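Local structure of N(G),N(G)-dimethylarginine dimethylaminohydrolase (Pseudomonas aeruginosa, 1H70) at residues A[44-49]-A[210-215]; A[154-159]-A[185-190]; A[12-17]-A[55-60]. The protein hydrolyses asymmetric N(G),N(G)-dimethyl-L-arginine and N(G)-monomethyl-L-arginine to L-citrulline, releasing dimethylamine or methylamine. The protein carries 1 engineered substitution. One frame throughout, in Å; residues are numbered along the deposited sequence.

Contact 1 of 3, residues A[44-49]-A[210-215]; sequences QTCDVD and NERVIM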
ATOM      1  N   GLN A  44       6.702  15.024  -3.987  1.00 10.09           N
ATOM      2  CA  GLN A  44       7.465  16.205  -3.601  1.00 10.79           C
ATOM      3  C   GLN A  44       6.580  17.440  -3.385  1.00 11.51           C
ATOM      4  O   GLN A  44       7.052  18.437  -2.817  1.00 11.45           O
ATOM      5  CB  GLN A  44       8.496  16.542  -4.687  1.00 11.05           C
ATOM      6  CG  GLN A  44       9.758  15.690  -4.703  1.00 11.47           C
ATOM      7  CD  GLN A  44      10.682  16.051  -5.873  1.00 12.67           C
ATOM      8  OE1 GLN A  44      11.524  16.967  -5.760  1.00 15.78           O
ATOM      9  NE2 GLN A  44      10.575  15.336  -6.945  1.00 11.47           N
ATOM     10  N   THR A  45       5.322  17.375  -3.825  1.00 11.93           N
ATOM     11  CA  THR A  45       4.379  18.488  -3.639  1.00 12.92           C
ATOM     12  C   THR A  45       3.449  18.290  -2.463  1.00 13.30           C
ATOM     13  O   THR A  45       2.554  19.114  -2.232  1.00 13.74           O
ATOM     14  CB  THR A  45       3.506  18.733  -4.890  1.00 13.43           C
ATOM     15  OG1 THR A  45       2.525  17.696  -5.063  1.00 14.23           O
ATOM     16  CG2 THR A  45       4.357  18.718  -6.162  1.00 13.66           C
ATOM     17  N   CYS A  46       3.666  17.238  -1.683  1.00 13.04           N
ATOM     18  CA  CYS A  46       2.751  16.922  -0.584  1.00 13.39           C
ATOM     19  C   CYS A  46       3.250  17.269   0.821  1.00 13.83           C
ATOM     20  O   CYS A  46       2.769  16.726   1.778  1.00 13.87           O
ATOM     21  CB  CYS A  46       2.356  15.437  -0.642  1.00 13.21           C
ATOM     22  SG  CYS A  46       1.518  14.958  -2.173  1.00 13.82           S
ATOM     23  N   ASP A  47       4.226  18.155   0.949  1.00 14.56           N
ATOM     24  CA  ASP A  47       4.722  18.578   2.253  1.00 15.51           C
ATOM     25  C   ASP A  47       5.226  17.438   3.139  1.00 15.06           C
ATOM     26  O   ASP A  47       5.002  17.410   4.347  1.00 14.65           O
ATOM     27  CB  ASP A  47       3.683  19.447   2.952  1.00 17.68           C
ATOM     28  CG  ASP A  47       3.407  20.683   2.137  1.00 22.39           C
ATOM     29  OD1 ASP A  47       4.264  21.029   1.279  1.00 29.17           O
ATOM     30  OD2 ASP A  47       2.345  21.296   2.265  1.00 27.49           O
ATOM     31  N   VAL A  48       5.979  16.526   2.529  1.00 13.55           N
ATOM     32  CA  VAL A  48       6.588  15.433   3.284  1.00 12.40           C
ATOM     33  C   VAL A  48       8.053  15.349   2.876  1.00 11.99           C
ATOM     34  O   VAL A  48       8.410  15.876   1.809  1.00 12.08           O
ATOM     35  CB  VAL A  48       5.940  14.078   2.924  1.00 11.98           C
ATOM     36  CG1 VAL A  48       4.518  13.996   3.449  1.00 12.96           C
ATOM     37  CG2 VAL A  48       5.914  13.857   1.388  1.00 11.26           C
ATOM     38  N   ASP A  49       8.936  14.777   3.695  1.00 11.73           N
ATOM     39  CA  ASP A  49      10.270  14.543   3.124  1.00 12.78           C
ATOM     40  C   ASP A  49      10.249  13.119   2.623  1.00 11.99           C
ATOM     41  O   ASP A  49       9.424  12.312   3.071  1.00 10.21           O
ATOM     42  CB  ASP A  49      11.476  14.902   3.988  1.00 15.10           C
ATOM     43  CG  ASP A  49      11.331  14.443   5.361  1.00 17.76           C
ATOM     44  OD1 ASP A  49      11.040  13.229   5.439  1.00 24.26           O
ATOM     45  OD2 ASP A  49      11.543  15.206   6.358  1.00 20.62           O
ATOM     46  N   ASN A 210      -1.755  14.180   3.195  1.00 12.23           N
ATOM     47  CA  ASN A 210      -1.873  15.584   3.557  1.00 13.34           C
ATOM     48  C   ASN A 210      -2.857  16.428   2.719  1.00 13.14           C
ATOM     49  O   ASN A 210      -2.575  17.563   2.300  1.00 12.87           O
ATOM     50  CB  ASN A 210      -0.466  16.205   3.559  1.00 13.21           C
ATOM     51  CG  ASN A 210       0.427  15.590   4.645  1.00 13.60           C
ATOM     52  OD1 ASN A 210      -0.056  14.860   5.514  1.00 15.17           O
ATOM     53  ND2 ASN A 210       1.732  15.892   4.608  1.00 12.39           N
ATOM     54  N   GLU A 211      -4.020  15.861   2.498  1.00 14.25           N
ATOM     55  CA  GLU A 211      -5.120  16.493   1.751  1.00 14.91           C
ATOM     56  C   GLU A 211      -4.977  16.453   0.233  1.00 14.80           C
ATOM     57  O   GLU A 211      -5.852  16.933  -0.485  1.00 15.50           O
ATOM     58  CB  GLU A 211      -5.509  17.873   2.282  1.00 16.59           C
ATOM     59  CG  GLU A 211      -5.912  17.956   3.757  1.00 19.01           C
ATOM     60  CD  GLU A 211      -6.917  16.935   4.304  1.00 22.98           C
ATOM     61  OE1 GLU A 211      -7.631  16.225   3.563  1.00 19.65           O
ATOM     62  OE2 GLU A 211      -6.963  16.852   5.565  1.00 25.93           O
ATOM     63  N   ARG A 212      -3.879  15.879  -0.262  1.00 14.07           N
ATOM     64  CA  ARG A 212      -3.690  15.602  -1.678  1.00 13.91           C
ATOM     65  C   ARG A 212      -4.111  14.143  -1.830  1.00 13.09           C
ATOM     66  O   ARG A 212      -4.016  13.378  -0.847  1.00 12.82           O
ATOM     67  CB  ARG A 212      -2.224  15.679  -2.127  1.00 14.28           C
ATOM     68  CG  ARG A 212      -1.287  16.513  -1.224  1.00 21.03           C
ATOM     69  CD  ARG A 212      -1.313  17.931  -1.543  1.00 20.81           C
ATOM     70  NE  ARG A 212      -0.312  18.906  -1.110  1.00 18.96           N
ATOM     71  CZ  ARG A 212       0.014  19.535   0.019  1.00 18.29           C
ATOM     72  NH1 ARG A 212       0.966  20.460  -0.097  1.00 17.61           N
ATOM     73  NH2 ARG A 212      -0.477  19.267   1.244  1.00 17.51           N
ATOM     74  N   VAL A 213      -4.585  13.742  -2.995  1.00 11.52           N
ATOM     75  CA  VAL A 213      -4.888  12.325  -3.199  1.00 11.12           C
ATOM     76  C   VAL A 213      -4.189  11.963  -4.500  1.00 12.33           C
ATOM     77  O   VAL A 213      -4.459  12.556  -5.560  1.00 13.18           O
ATOM     78  CB  VAL A 213      -6.371  11.944  -3.227  1.00 12.13           C
ATOM     79  CG1 VAL A 213      -6.510  10.517  -3.764  1.00  9.40           C
ATOM     80  CG2 VAL A 213      -6.996  11.976  -1.840  1.00  9.94           C
ATOM     81  N   ILE A 214      -3.251  11.026  -4.416  1.00 11.64           N
ATOM     82  CA  ILE A 214      -2.495  10.599  -5.595  1.00 11.19           C
ATOM     83  C   ILE A 214      -3.180   9.365  -6.167  1.00 10.53           C
ATOM     84  O   ILE A 214      -3.446   8.406  -5.422  1.00 10.14           O
ATOM     85  CB  ILE A 214      -1.021  10.338  -5.252  1.00 11.89           C
ATOM     86  CG1 ILE A 214      -0.338  11.669  -4.864  1.00 14.79           C
ATOM     87  CG2 ILE A 214      -0.299   9.725  -6.451  1.00 13.08           C
ATOM     88  CD1 ILE A 214       1.065  11.521  -4.289  1.00 16.29           C
ATOM     89  N   MET A 215      -3.511   9.379  -7.453  1.00 10.07           N
ATOM     90  CA  MET A 215      -4.249   8.258  -8.030  1.00 10.18           C
ATOM     91  C   MET A 215      -3.687   7.954  -9.414  1.00 11.19           C
ATOM     92  O   MET A 215      -3.010   8.817 -10.006  1.00 11.88           O
ATOM     93  CB  MET A 215      -5.745   8.634  -8.166  1.00 10.87           C
ATOM     94  CG  MET A 215      -5.947   9.675  -9.257  1.00 10.92           C
ATOM     95  SD  MET A 215      -7.701  10.109  -9.561  1.00 11.43           S
ATOM     96  CE  MET A 215      -8.304   8.538 -10.057  1.00  9.25           C
TER

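Contact 2 of 3, residues A[154-159]-A[185-190]; sequences SVVRLE and KPEFQD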
ATOM      1  N   SER A 154      -8.411  -5.580  13.210  1.00 13.33           N
ATOM      2  CA  SER A 154      -9.437  -6.597  12.995  1.00 12.89           C
ATOM      3  C   SER A 154      -9.144  -7.291  11.676  1.00 13.69           C
ATOM      4  O   SER A 154      -8.354  -6.756  10.890  1.00 13.71           O
ATOM      5  CB  SER A 154     -10.835  -5.972  12.992  1.00 13.40           C
ATOM      6  OG  SER A 154     -10.967  -4.961  11.998  1.00 15.67           O
ATOM      7  N   VAL A 155      -9.724  -8.474  11.464  1.00 13.01           N
ATOM      8  CA  VAL A 155      -9.491  -9.228  10.232  1.00 12.73           C
ATOM      9  C   VAL A 155     -10.661  -9.079   9.284  1.00 12.01           C
ATOM     10  O   VAL A 155     -11.836  -9.134   9.715  1.00 11.89           O
ATOM     11  CB  VAL A 155      -9.234 -10.725  10.515  1.00 11.72           C
ATOM     12  CG1 VAL A 155      -9.057 -11.536   9.247  1.00 12.61           C
ATOM     13  CG2 VAL A 155      -7.992 -10.869  11.364  1.00 12.87           C
ATOM     14  N   VAL A 156     -10.345  -8.851   8.011  1.00 11.71           N
ATOM     15  CA  VAL A 156     -11.346  -8.761   6.957  1.00 11.39           C
ATOM     16  C   VAL A 156     -11.136  -9.955   6.038  1.00 12.57           C
ATOM     17  O   VAL A 156     -10.023 -10.195   5.581  1.00 12.36           O
ATOM     18  CB  VAL A 156     -11.193  -7.456   6.120  1.00 11.93           C
ATOM     19  CG1 VAL A 156     -12.207  -7.443   4.970  1.00 10.37           C
ATOM     20  CG2 VAL A 156     -11.410  -6.226   7.014  1.00 11.36           C
ATOM     21  N   ARG A 157     -12.199 -10.703   5.750  1.00 13.26           N
ATOM     22  CA  ARG A 157     -12.072 -11.879   4.896  1.00 13.19           C
ATOM     23  C   ARG A 157     -12.131 -11.460   3.430  1.00 12.76           C
ATOM     24  O   ARG A 157     -12.925 -10.579   3.092  1.00 12.61           O
ATOM     25  CB  ARG A 157     -13.203 -12.865   5.228  1.00 13.99           C
ATOM     26  CG  ARG A 157     -13.345 -13.169   6.722  1.00 13.59           C
ATOM     27  CD  ARG A 157     -12.083 -13.782   7.378  1.00 14.99           C
ATOM     28  NE  ARG A 157     -12.218 -13.705   8.837  1.00 14.81           N
ATOM     29  CZ  ARG A 157     -11.459 -14.284   9.748  1.00 16.10           C
ATOM     30  NH1 ARG A 157     -10.433 -15.060   9.414  1.00 14.91           N
ATOM     31  NH2 ARG A 157     -11.734 -14.080  11.028  1.00 16.64           N
ATOM     32  N   LEU A 158     -11.310 -12.049   2.555  1.00 12.95           N
ATOM     33  CA  LEU A 158     -11.356 -11.707   1.121  1.00 13.21           C
ATOM     34  C   LEU A 158     -11.054 -12.919   0.260  1.00 14.65           C
ATOM     35  O   LEU A 158     -10.443 -13.873   0.713  1.00 15.29           O
ATOM     36  CB  LEU A 158     -10.416 -10.539   0.747  1.00 12.84           C
ATOM     37  CG  LEU A 158      -8.916 -10.758   0.995  1.00 12.77           C
ATOM     38  CD1 LEU A 158      -8.258 -11.451  -0.188  1.00 15.47           C
ATOM     39  CD2 LEU A 158      -8.212  -9.428   1.312  1.00 12.93           C
ATOM     40  N   GLU A 159     -11.479 -12.900  -0.993  1.00 16.38           N
ATOM     41  CA  GLU A 159     -11.206 -14.062  -1.837  1.00 18.66           C
ATOM     42  C   GLU A 159     -10.796 -13.694  -3.247  1.00 18.59           C
ATOM     43  O   GLU A 159     -10.078 -14.464  -3.893  1.00 18.50           O
ATOM     44  CB  GLU A 159     -12.422 -15.007  -1.920  1.00 19.69           C
ATOM     45  CG  GLU A 159     -12.784 -15.819  -0.677  1.00 24.72           C
ATOM     46  CD  GLU A 159     -11.675 -16.712  -0.109  1.00 30.68           C
ATOM     47  OE1 GLU A 159     -11.044 -17.471  -0.872  1.00 33.19           O
ATOM     48  OE2 GLU A 159     -11.417 -16.681   1.124  1.00 34.23           O
ATOM     49  N   LYS A 185     -19.621  -4.886   2.518  1.00 19.84           N
ATOM     50  CA  LYS A 185     -19.209  -5.485   3.791  1.00 19.36           C
ATOM     51  C   LYS A 185     -19.833  -4.751   4.949  1.00 18.36           C
ATOM     52  O   LYS A 185     -19.766  -3.540   4.980  1.00 18.97           O
ATOM     53  CB  LYS A 185     -17.699  -5.345   3.998  1.00 19.20           C
ATOM     54  CG  LYS A 185     -16.897  -6.200   3.054  1.00 20.08           C
ATOM     55  CD  LYS A 185     -16.768  -7.594   3.620  1.00 18.57           C
ATOM     56  CE  LYS A 185     -15.696  -8.394   2.881  1.00 17.46           C
ATOM     57  NZ  LYS A 185     -15.615  -9.775   3.413  1.00 19.56           N
ATOM     58  N   PRO A 186     -20.392  -5.485   5.900  1.00 18.16           N
ATOM     59  CA  PRO A 186     -21.010  -4.879   7.091  1.00 17.70           C
ATOM     60  C   PRO A 186     -20.040  -4.004   7.863  1.00 17.46           C
ATOM     61  O   PRO A 186     -20.465  -2.960   8.371  1.00 16.40           O
ATOM     62  CB  PRO A 186     -21.416  -6.078   7.942  1.00 17.97           C
ATOM     63  CG  PRO A 186     -21.561  -7.202   6.960  1.00 19.70           C
ATOM     64  CD  PRO A 186     -20.502  -6.955   5.911  1.00 17.98           C
ATOM     65  N   GLU A 187     -18.770  -4.419   7.961  1.00 17.22           N
ATOM     66  CA  GLU A 187     -17.784  -3.634   8.711  1.00 17.41           C
ATOM     67  C   GLU A 187     -17.551  -2.245   8.135  1.00 16.97           C
ATOM     68  O   GLU A 187     -17.016  -1.396   8.835  1.00 16.88           O
ATOM     69  CB  GLU A 187     -16.356  -4.210   8.694  1.00 18.56           C
ATOM     70  CG  GLU A 187     -15.893  -5.628   8.739  1.00 21.64           C
ATOM     71  CD  GLU A 187     -16.112  -6.473   7.501  1.00 21.32           C
ATOM     72  OE1 GLU A 187     -15.154  -7.128   7.026  1.00 20.11           O
ATOM     73  OE2 GLU A 187     -17.269  -6.571   7.057  1.00 19.26           O
ATOM     74  N   PHE A 188     -17.851  -2.032   6.857  1.00 16.01           N
ATOM     75  CA  PHE A 188     -17.554  -0.729   6.248  1.00 16.82           C
ATOM     76  C   PHE A 188     -18.798   0.161   6.012  1.00 17.51           C
ATOM     77  O   PHE A 188     -18.688   1.245   5.415  1.00 16.62           O
ATOM     78  CB  PHE A 188     -16.828  -0.918   4.899  1.00 16.18           C
ATOM     79  CG  PHE A 188     -15.538  -1.695   4.949  1.00 16.00           C
ATOM     80  CD1 PHE A 188     -15.225  -2.576   3.914  1.00 16.25           C
ATOM     81  CD2 PHE A 188     -14.621  -1.524   5.969  1.00 15.88           C
ATOM     82  CE1 PHE A 188     -14.034  -3.308   3.932  1.00 17.12           C
ATOM     83  CE2 PHE A 188     -13.432  -2.242   5.985  1.00 14.97           C
ATOM     84  CZ  PHE A 188     -13.143  -3.126   4.977  1.00 16.98           C
ATOM     85  N   GLN A 189     -19.972  -0.280   6.455  1.00 18.99           N
ATOM     86  CA  GLN A 189     -21.187   0.490   6.178  1.00 19.48           C
ATOM     87  C   GLN A 189     -21.343   1.842   6.891  1.00 19.96           C
ATOM     88  O   GLN A 189     -22.179   2.641   6.466  1.00 18.24           O
ATOM     89  CB  GLN A 189     -22.450  -0.375   6.338  1.00 20.68           C
ATOM     90  CG  GLN A 189     -22.531  -1.552   5.371  1.00 22.50           C
ATOM     91  CD  GLN A 189     -22.252  -1.224   3.909  1.00 23.97           C
ATOM     92  OE1 GLN A 189     -22.999  -0.478   3.256  1.00 22.72           O
ATOM     93  NE2 GLN A 189     -21.139  -1.803   3.379  1.00 20.95           N
ATOM     94  N   ASP A 190     -20.574   2.141   7.944  1.00 20.08           N
ATOM     95  CA  ASP A 190     -20.750   3.469   8.527  1.00 21.19           C
ATOM     96  C   ASP A 190     -19.809   4.468   7.851  1.00 20.70           C
ATOM     97  O   ASP A 190     -19.801   5.642   8.164  1.00 19.74           O
ATOM     98  CB  ASP A 190     -20.700   3.478  10.049  1.00 23.39           C
ATOM     99  CG  ASP A 190     -21.984   2.920  10.687  1.00 26.17           C
ATOM    100  OD1 ASP A 190     -23.032   2.784  10.013  1.00 30.37           O
ATOM    101  OD2 ASP A 190     -21.993   2.586  11.889  1.00 33.91           O
TER
HETATM  102  O   HOH W   1     -14.977 -10.139   6.230  1.00 17.63           O

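Contact 3 of 3, residues A[12-17]-A[55-60]; sequences ARSLVD and PDERFP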
ATOM      1  N   ALA A  12      13.998  -1.937  -9.925  1.00  9.93           N
ATOM      2  CA  ALA A  12      15.174  -2.628 -10.452  1.00 11.45           C
ATOM      3  C   ALA A  12      14.929  -3.020 -11.896  1.00 12.40           C
ATOM      4  O   ALA A  12      13.780  -3.041 -12.358  1.00 12.03           O
ATOM      5  CB  ALA A  12      15.446  -3.874  -9.645  1.00 11.65           C
ATOM      6  N   ARG A  13      15.989  -3.378 -12.627  1.00 13.30           N
ATOM      7  CA  ARG A  13      15.777  -3.834 -13.989  1.00 13.92           C
ATOM      8  C   ARG A  13      14.976  -5.124 -13.951  1.00 13.50           C
ATOM      9  O   ARG A  13      14.198  -5.404 -14.883  1.00 14.65           O
ATOM     10  CB  ARG A  13      17.093  -4.089 -14.719  1.00 15.71           C
ATOM     11  CG  ARG A  13      17.869  -2.828 -15.112  1.00 17.55           C
ATOM     12  CD  ARG A  13      19.229  -3.156 -15.734  1.00 22.54           C
ATOM     13  NE  ARG A  13      20.133  -3.804 -14.785  1.00 27.35           N
ATOM     14  CZ  ARG A  13      20.879  -3.138 -13.903  1.00 29.13           C
ATOM     15  NH1 ARG A  13      20.801  -1.822 -13.858  1.00 30.60           N
ATOM     16  NH2 ARG A  13      21.688  -3.774 -13.066  1.00 29.25           N
ATOM     17  N   SER A  14      15.160  -5.926 -12.901  1.00 12.88           N
ATOM     18  CA  SER A  14      14.428  -7.193 -12.755  1.00 12.97           C
ATOM     19  C   SER A  14      12.916  -7.034 -12.522  1.00 11.37           C
ATOM     20  O   SER A  14      12.200  -8.031 -12.459  1.00 11.91           O
ATOM     21  CB  SER A  14      15.040  -8.109 -11.681  1.00 12.93           C
ATOM     22  OG  SER A  14      15.048  -7.458 -10.428  1.00 13.03           O
ATOM     23  N   LEU A  15      12.449  -5.796 -12.422  1.00 11.67           N
ATOM     24  CA  LEU A  15      11.018  -5.471 -12.294  1.00 11.85           C
ATOM     25  C   LEU A  15      10.225  -6.160 -13.408  1.00 11.65           C
ATOM     26  O   LEU A  15       9.087  -6.567 -13.202  1.00 11.08           O
ATOM     27  CB  LEU A  15      10.787  -3.968 -12.462  1.00 11.13           C
ATOM     28  CG  LEU A  15       9.339  -3.472 -12.335  1.00 12.72           C
ATOM     29  CD1 LEU A  15       9.012  -3.253 -10.870  1.00 12.16           C
ATOM     30  CD2 LEU A  15       9.078  -2.181 -13.114  1.00 11.84           C
ATOM     31  N   VAL A  16      10.819  -6.272 -14.599  1.00 12.08           N
ATOM     32  CA  VAL A  16      10.133  -6.913 -15.717  1.00 12.44           C
ATOM     33  C   VAL A  16       9.687  -8.323 -15.382  1.00 12.72           C
ATOM     34  O   VAL A  16       8.732  -8.824 -15.988  1.00 12.27           O
ATOM     35  CB  VAL A  16      10.970  -6.938 -17.006  1.00 13.27           C
ATOM     36  CG1 VAL A  16      11.359  -5.516 -17.413  1.00 14.03           C
ATOM     37  CG2 VAL A  16      12.185  -7.827 -16.854  1.00 12.80           C
ATOM     38  N   ASP A  17      10.397  -8.963 -14.442  1.00 12.10           N
ATOM     39  CA  ASP A  17      10.103 -10.311 -13.988  1.00 13.57           C
ATOM     40  C   ASP A  17       9.376 -10.330 -12.634  1.00 13.03           C
ATOM     41  O   ASP A  17       9.454 -11.323 -11.891  1.00 13.61           O
ATOM     42  CB  ASP A  17      11.419 -11.109 -13.842  1.00 14.92           C
ATOM     43  CG  ASP A  17      12.166 -11.248 -15.157  1.00 19.02           C
ATOM     44  OD1 ASP A  17      11.505 -11.372 -16.208  1.00 21.87           O
ATOM     45  OD2 ASP A  17      13.401 -11.247 -15.236  1.00 24.96           O
ATOM     46  N   PRO A  55      17.822   0.703  -5.999  1.00 12.79           N
ATOM     47  CA  PRO A  55      17.249  -0.537  -6.530  1.00 13.18           C
ATOM     48  C   PRO A  55      18.006  -1.761  -6.035  1.00 13.57           C
ATOM     49  O   PRO A  55      19.197  -1.677  -5.699  1.00 13.25           O
ATOM     50  CB  PRO A  55      17.401  -0.381  -8.045  1.00 12.89           C
ATOM     51  CG  PRO A  55      18.481   0.635  -8.241  1.00 13.62           C
ATOM     52  CD  PRO A  55      18.458   1.547  -7.038  1.00 12.66           C
ATOM     53  N   ASP A  56      17.340  -2.913  -5.988  1.00 14.02           N
ATOM     54  CA  ASP A  56      18.035  -4.147  -5.587  1.00 14.16           C
ATOM     55  C   ASP A  56      17.613  -5.178  -6.618  1.00 14.31           C
ATOM     56  O   ASP A  56      16.475  -5.624  -6.610  1.00 12.91           O
ATOM     57  CB  ASP A  56      17.644  -4.611  -4.201  1.00 14.32           C
ATOM     58  CG  ASP A  56      18.560  -5.701  -3.676  1.00 16.63           C
ATOM     59  OD1 ASP A  56      19.024  -6.569  -4.470  1.00 16.84           O
ATOM     60  OD2 ASP A  56      18.900  -5.704  -2.476  1.00 15.25           O
ATOM     61  N   GLU A  57      18.531  -5.552  -7.502  1.00 14.08           N
ATOM     62  CA  GLU A  57      18.225  -6.506  -8.561  1.00 15.26           C
ATOM     63  C   GLU A  57      17.797  -7.893  -8.101  1.00 15.52           C
ATOM     64  O   GLU A  57      17.109  -8.623  -8.837  1.00 16.01           O
ATOM     65  CB  GLU A  57      19.439  -6.630  -9.513  1.00 14.31           C
ATOM     66  CG  GLU A  57      19.752  -5.339 -10.241  1.00 15.69           C
ATOM     67  CD  GLU A  57      18.600  -4.910 -11.133  1.00 16.47           C
ATOM     68  OE1 GLU A  57      17.847  -5.806 -11.590  1.00 16.69           O
ATOM     69  OE2 GLU A  57      18.428  -3.696 -11.376  1.00 17.72           O
ATOM     70  N   ARG A  58      18.186  -8.274  -6.894  1.00 14.86           N
ATOM     71  CA  ARG A  58      17.820  -9.579  -6.372  1.00 15.28           C
ATOM     72  C   ARG A  58      16.323  -9.675  -6.062  1.00 14.54           C
ATOM     73  O   ARG A  58      15.828 -10.752  -5.877  1.00 13.99           O
ATOM     74  CB  ARG A  58      18.557  -9.881  -5.067  1.00 15.98           C
ATOM     75  CG  ARG A  58      20.073  -9.904  -5.139  1.00 18.36           C
ATOM     76  CD  ARG A  58      20.655 -10.091  -3.742  1.00 21.40           C
ATOM     77  NE  ARG A  58      20.334  -8.928  -2.911  1.00 22.54           N
ATOM     78  CZ  ARG A  58      20.784  -8.741  -1.696  1.00 24.99           C
ATOM     79  NH1 ARG A  58      21.618  -9.641  -1.167  1.00 26.86           N
ATOM     80  NH2 ARG A  58      20.432  -7.648  -1.024  1.00 25.29           N
ATOM     81  N   PHE A  59      15.640  -8.542  -5.981  1.00 12.79           N
ATOM     82  CA  PHE A  59      14.230  -8.501  -5.620  1.00 12.38           C
ATOM     83  C   PHE A  59      13.406  -7.703  -6.634  1.00 11.15           C
ATOM     84  O   PHE A  59      13.176  -6.508  -6.484  1.00 13.45           O
ATOM     85  CB  PHE A  59      14.044  -7.917  -4.211  1.00 11.61           C
ATOM     86  CG  PHE A  59      14.683  -8.755  -3.127  1.00 13.49           C
ATOM     87  CD1 PHE A  59      15.927  -8.393  -2.612  1.00 12.38           C
ATOM     88  CD2 PHE A  59      14.067  -9.896  -2.644  1.00 12.87           C
ATOM     89  CE1 PHE A  59      16.527  -9.148  -1.645  1.00 12.47           C
ATOM     90  CE2 PHE A  59      14.665 -10.665  -1.676  1.00 13.12           C
ATOM     91  CZ  PHE A  59      15.906 -10.290  -1.175  1.00 12.12           C
ATOM     92  N   PRO A  60      12.952  -8.376  -7.689  1.00 10.95           N
ATOM     93  CA  PRO A  60      12.174  -7.742  -8.757  1.00  9.79           C
ATOM     94  C   PRO A  60      11.009  -6.851  -8.291  1.00  9.41           C
ATOM     95  O   PRO A  60      10.723  -5.808  -8.890  1.00  9.76           O
ATOM     96  CB  PRO A  60      11.596  -8.949  -9.493  1.00 10.78           C
ATOM     97  CG  PRO A  60      12.690  -9.980  -9.371  1.00 11.55           C
ATOM     98  CD  PRO A  60      13.215  -9.813  -7.947  1.00 10.56           C
TER
HETATM   99  O   HOH W   2      11.830  -3.586  -8.131  1.00 14.89           O

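Contact 1 of 3, residues A[44-49]-A[210-215]
Arg212, at the start of strand 212-216, reaches across to Thr45, Cys46 and Asp47 in the loop that leads from helix 29-43 to strand 49-53, joining two neighbouring parts of the five-bladed alpha/beta propeller. The guanidinium lies with one face against Cys46 CA, which sits toward its rim. The guanidinium plane is 89° from that of the Asp47 carboxylate, and the two side chains cross at about a right angle. In this salt bridge Arg212 NH1 approaches Asp47 OD2 at 2.9 Å from above the carboxylate plane. Arg212 NE and NH1 also share Thr45 O through two weak hydrogen bonds, that from NH1 being 3.0 Å long. Arg212 NH2 turns back to Asn210 O at 2.9 Å; this in-plane bond, with the salt bridge and the weak bonds, restricts how the guanidinium can turn. Lower down, Arg212 is strained: chi1, -22°, is far from staggered and places CG only 3.3 Å from Cys46 SG. Ile214 CD1 touches the same sulfur. Strand 207-209 borders this patch through Val209, which meets Cys46 and Val48. The Asn210 amide is held at both ends, OD1 by Phe3 N and ND2 by Cys46 O, the latter bond being 3.1 Å long with an N-H...O angle of 149°.

Contact 2 of 3, residues A[154-159]-A[185-190]
Val156, on strand 152-157, an outermost strand of a three-stranded mixed sheet in the alpha/beta propeller, and Arg157 next to it meet Lys185, Glu187 and Phe188 around a short 3-10 segment, 186-188. This segment belongs to the loop between strands 175-178 and 192-195. The apolar pair is Val156 CG2 and Phe188 CZ, which meet tip to tip at 4.1 Å. With chi1 at 176°, Val156 CG1 stands anti to the backbone N and lies 3.6 Å from a carboxylate oxygen, Glu187 OE1, and against the Lys185 CE methylene. The Phe188 ring has a further neighbour in Tyr127 of strand 125-130, with which it makes an edge-to-face pair.

The polar part is centred on the Lys185 ammonium. The chain bends at chi2, -85°, then runs extended to Lys185 NZ, which donates to Arg157 O at 2.8 Å, tilted from the carbonyl plane. Arg157 takes part mainly through its backbone; its guanidinium leads away and forms a salt bridge with Glu130. At its other end, Lys185 is secured by its carbonyl O, which receives Phe188 N and Gln189 NE2 from opposite faces of its plane, the NE2 bond measuring 2.7 Å. One water unites the two segments: it accepts from Arg157 N and from Lys185 NZ, each at 2.9 Å, and donates to Glu187 OE1 at 3.1 Å.

Contact 3 of 3, residues A[12-17]-A[55-60]
Glu57, second residue of the type I turn from Asp56 to Phe59, extends its side chain to the start of the 3-10 segment 13-16, where Ala12, Arg13 and Ser14 receive it. From CB the chain continues to Glu57 CG, which lies 3.8 Å from Arg13 NH2. The bend at chi2, -62°, then places Glu57 CD against Ala12 CB at 3.6 Å. At the tip the two oxygens take separate backbone N-H groups, both on their syn lone pairs. Glu57 OE2 accepts from Arg13 N at 2.8 Å, nearly straight at 164°. Glu57 OE1 accepts from Ser14 N at 3.0 Å. Above the carboxylate lies the Arg13 guanidinium, stacked with it and inclined by just 14°. OE2 sits over the centre of the guanidinium face, so the long salt bridge to NH2 is a matter of charge, with no N-H directed at the oxygen.

The backbone of Glu57 is used as well, since Glu57 O accepts the hydroxyl of Ser14 at 2.9 Å from OG. Beyond the turn, the Pro60 ring packs on Ser14, Pro60 CB lying 3.2 Å from Ser14 O. Pro60 O receives a CA-H...O contact from Leu15 and a bond from a water that also takes Ala12 N. Behind the contact, Leu15 touches Ile244 of the citrulline pocket, and Pro60 directly precedes Asp61, which lines the same pocket.

Two backbone donors at the amino end of the 3-10 segment, together with the arginine charge over OE2, converge on one carboxylate; this setting would be expected to stabilise the ionised form of Glu57 and to hold its carboxylate against rotation.

Overall arrangement
The three contacts are spread over the propeller without touching. Contact 3 closes before contact 2 opens, on opposite sides of the chain's centre, their centres about 34 Å apart. Contact 1 is about 28 Å from contact 2 and 27 Å from contact 3, centre to centre; both segments of contact 2 fall between its own, which alternate with those of contact 3. Residues 44-49 link helix 29-43 to strand 49-53; 12-17 precede that helix and 55-60 follow that strand. Strand 212-216 is the middle of sheet 207-209, 212-216, 232-236; contact 2 uses sheet 119-122, 125-130, 152-157. Contacts 1 and 2 thus join separate parts of the propeller, while contact 3 borders the citrulline pocket, Leu15 about 7 Å from the ligand (side chain to ligand).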